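Side-chain contact in PixA inclusion body protein (PDB 4LZK), which is of unknown function but belongs to the PixA family of inclusion body proteins and may contribute to the formation of such bodies: residues C[164-167]-C[172-175]. Residues are numbered along the deposited sequence; the frame is centred on the assembly and turned at random.
Sequences LYTR and KSLF
The loop end of a β-hairpin, formed here by the antiparallel strands 154-167 and 172-186, brings Thr166 and Ser173 together as a hydrogen-bonded pair and illustrates how the alternation of paired strands gives their two faces different contacts. Thr166 N donates to Ser173 O at 2.8 Å, and Ser173 N returns the bond to Thr166 O. Further from the turn, Phe175 N reaches Leu164 O at 2.8 Å. Weaker CA-H...O contacts accompany these bonds; in one, Lys172 CA lies 3.2 Å from Thr166 O.

On the face of Thr166 and Ser173 the two hydroxyls stand too far apart to bond directly, Thr166 OG1 to Ser173 OG being 4.1 Å. With chi1 at 47°, Thr166 OG1 is turned to the side of Ser173, where one water bridges the pair, 2.7 Å from Thr166 OG1 and 3.1 Å from Ser173 OG. On this same side, further from the turn, Leu164 and Phe175 extend alongside each other in the same direction, the Leu164 methyl CD2 touching Phe175 CB, and both side chains reach helix 28-34.

The other face is built on Tyr165, whose ring runs past Leu174. Tyr165 CE1 comes to 4.0 Å from Leu174 CB, while Leu174 CD1 rests over one ring face, displaced toward the rim. Lys172 adds CB and CD against Tyr165 CB before its bent chain carries the amine away. Arg167, paired with Lys172 at the turn end, directs its guanidinium elsewhere: NH2 hydrogen-bonds Asn170 OD1 in the loop and Glu120 O of a second subunit.

Main-chain bonds therefore fix the register on which the apolar contacts of both faces rest, whereas the link between the two hydroxyls depends on the water.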
ATOM      1  N   LEU C 164      27.909   3.272  -7.780  1.00 16.76           N
ATOM      2  CA  LEU C 164      27.636   1.871  -7.933  1.00 16.14           C
ATOM      3  C   LEU C 164      28.957   1.145  -8.345  1.00 19.05           C
ATOM      4  O   LEU C 164      29.552   1.423  -9.417  1.00 16.11           O
ATOM      5  CB  LEU C 164      26.541   1.712  -8.959  1.00 17.41           C
ATOM      6  CG  LEU C 164      25.755   0.444  -8.947  1.00 19.22           C
ATOM      7  CD1 LEU C 164      24.639   0.507  -9.919  1.00 20.73           C
ATOM      8  CD2 LEU C 164      26.592  -0.749  -9.262  1.00 21.02           C
ATOM      9  N   TYR C 165      29.403   0.228  -7.502  1.00 19.35           N
ATOM     10  CA  TYR C 165      30.641  -0.534  -7.819  1.00 25.16           C
ATOM     11  C   TYR C 165      30.255  -1.944  -8.159  1.00 27.95           C
ATOM     12  O   TYR C 165      29.277  -2.473  -7.587  1.00 27.07           O
ATOM     13  CB  TYR C 165      31.629  -0.525  -6.658  1.00 22.97           C
ATOM     14  CG  TYR C 165      32.261   0.762  -6.419  1.00 25.16           C
ATOM     15  CD1 TYR C 165      33.407   1.164  -7.105  1.00 25.21           C
ATOM     16  CD2 TYR C 165      31.701   1.642  -5.509  1.00 27.03           C
ATOM     17  CE1 TYR C 165      33.972   2.394  -6.869  1.00 28.71           C
ATOM     18  CE2 TYR C 165      32.253   2.832  -5.266  1.00 27.93           C
ATOM     19  CZ  TYR C 165      33.367   3.231  -5.971  1.00 27.41           C
ATOM     20  OH  TYR C 165      33.853   4.474  -5.699  1.00 33.56           O
ATOM     21  N   THR C 166      30.936  -2.573  -9.134  1.00 27.38           N
ATOM     22  CA  THR C 166      30.640  -3.969  -9.312  1.00 29.25           C
ATOM     23  C   THR C 166      31.778  -4.814  -8.757  1.00 27.34           C
ATOM     24  O   THR C 166      32.895  -4.352  -8.637  1.00 32.42           O
ATOM     25  CB  THR C 166      30.389  -4.413 -10.783  1.00 36.22           C
ATOM     26  OG1 THR C 166      31.405  -3.874 -11.647  1.00 34.62           O
ATOM     27  CG2 THR C 166      29.004  -4.008 -11.232  1.00 39.98           C
ATOM     28  N   ARG C 167      31.442  -6.041  -8.423  1.00 30.21           N
ATOM     29  CA  ARG C 167      32.408  -7.036  -7.888  1.00 37.90           C
ATOM     30  C   ARG C 167      32.873  -7.832  -9.045  1.00 33.79           C
ATOM     31  O   ARG C 167      32.060  -8.496  -9.694  1.00 36.96           O
ATOM     32  CB  ARG C 167      31.730  -8.043  -6.929  1.00 41.97           C
ATOM     33  CG  ARG C 167      32.715  -9.066  -6.360  1.00 43.86           C
ATOM     34  CD  ARG C 167      32.065 -10.333  -5.833  1.00 43.70           C
ATOM     35  NE  ARG C 167      33.024 -11.162  -5.088  1.00 46.57           N
ATOM     36  CZ  ARG C 167      33.192 -11.133  -3.762  1.00 51.63           C
ATOM     37  NH1 ARG C 167      32.411 -10.346  -3.011  1.00 50.38           N
ATOM     38  NH2 ARG C 167      34.102 -11.927  -3.173  1.00 50.47           N
ATOM     39  N   LYS C 172      36.430  -4.587  -6.425  1.00 55.70           N
ATOM     40  CA  LYS C 172      35.416  -3.613  -6.886  1.00 50.77           C
ATOM     41  C   LYS C 172      35.896  -2.821  -8.099  1.00 39.79           C
ATOM     42  O   LYS C 172      37.042  -2.516  -8.186  1.00 50.54           O
ATOM     43  CB  LYS C 172      35.057  -2.611  -5.772  1.00 51.44           C
ATOM     44  CG  LYS C 172      34.832  -3.233  -4.414  1.00 59.60           C
ATOM     45  CD  LYS C 172      33.400  -3.057  -3.919  1.00 63.58           C
ATOM     46  CE  LYS C 172      33.322  -3.138  -2.392  1.00 69.14           C
ATOM     47  NZ  LYS C 172      34.251  -2.200  -1.683  1.00 68.32           N
ATOM     48  N   SER C 173      34.990  -2.496  -9.032  1.00 40.61           N
ATOM     49  CA  SER C 173      35.259  -1.586 -10.168  1.00 32.32           C
ATOM     50  C   SER C 173      34.082  -0.594 -10.274  1.00 26.24           C
ATOM     51  O   SER C 173      32.950  -0.990 -10.174  1.00 25.43           O
ATOM     52  CB  SER C 173      35.344  -2.335 -11.522  1.00 36.67           C
ATOM     53  OG  SER C 173      35.538  -3.734 -11.378  1.00 45.45           O
ATOM     54  N   LEU C 174      34.349   0.655 -10.541  1.00 27.76           N
ATOM     55  CA  LEU C 174      33.267   1.629 -10.755  1.00 27.15           C
ATOM     56  C   LEU C 174      32.382   1.326 -11.961  1.00 28.30           C
ATOM     57  O   LEU C 174      32.872   1.234 -13.086  1.00 23.19           O
ATOM     58  CB  LEU C 174      33.818   3.017 -10.861  1.00 26.62           C
ATOM     59  CG  LEU C 174      32.802   4.150 -11.033  1.00 26.49           C
ATOM     60  CD1 LEU C 174      31.942   4.370  -9.775  1.00 23.37           C
ATOM     61  CD2 LEU C 174      33.524   5.412 -11.462  1.00 27.92           C
ATOM     62  N   PHE C 175      31.082   1.165 -11.727  1.00 21.02           N
ATOM     63  CA  PHE C 175      30.171   1.092 -12.832  1.00 21.69           C
ATOM     64  C   PHE C 175      29.673   2.486 -13.218  1.00 22.51           C
ATOM     65  O   PHE C 175      29.623   2.815 -14.408  1.00 22.75           O
ATOM     66  CB  PHE C 175      29.013   0.205 -12.479  1.00 21.53           C
ATOM     67  CG  PHE C 175      28.041  -0.040 -13.608  1.00 23.31           C
ATOM     68  CD1 PHE C 175      28.320  -1.005 -14.584  1.00 23.79           C
ATOM     69  CD2 PHE C 175      26.841   0.663 -13.702  1.00 21.14           C
ATOM     70  CE1 PHE C 175      27.409  -1.270 -15.603  1.00 23.29           C
ATOM     71  CE2 PHE C 175      25.947   0.428 -14.749  1.00 23.99           C
ATOM     72  CZ  PHE C 175      26.249  -0.526 -15.710  1.00 23.16           C
TER
HETATM   73  O   HOH W   1      33.284  -5.727 -12.196  1.00 35.08           O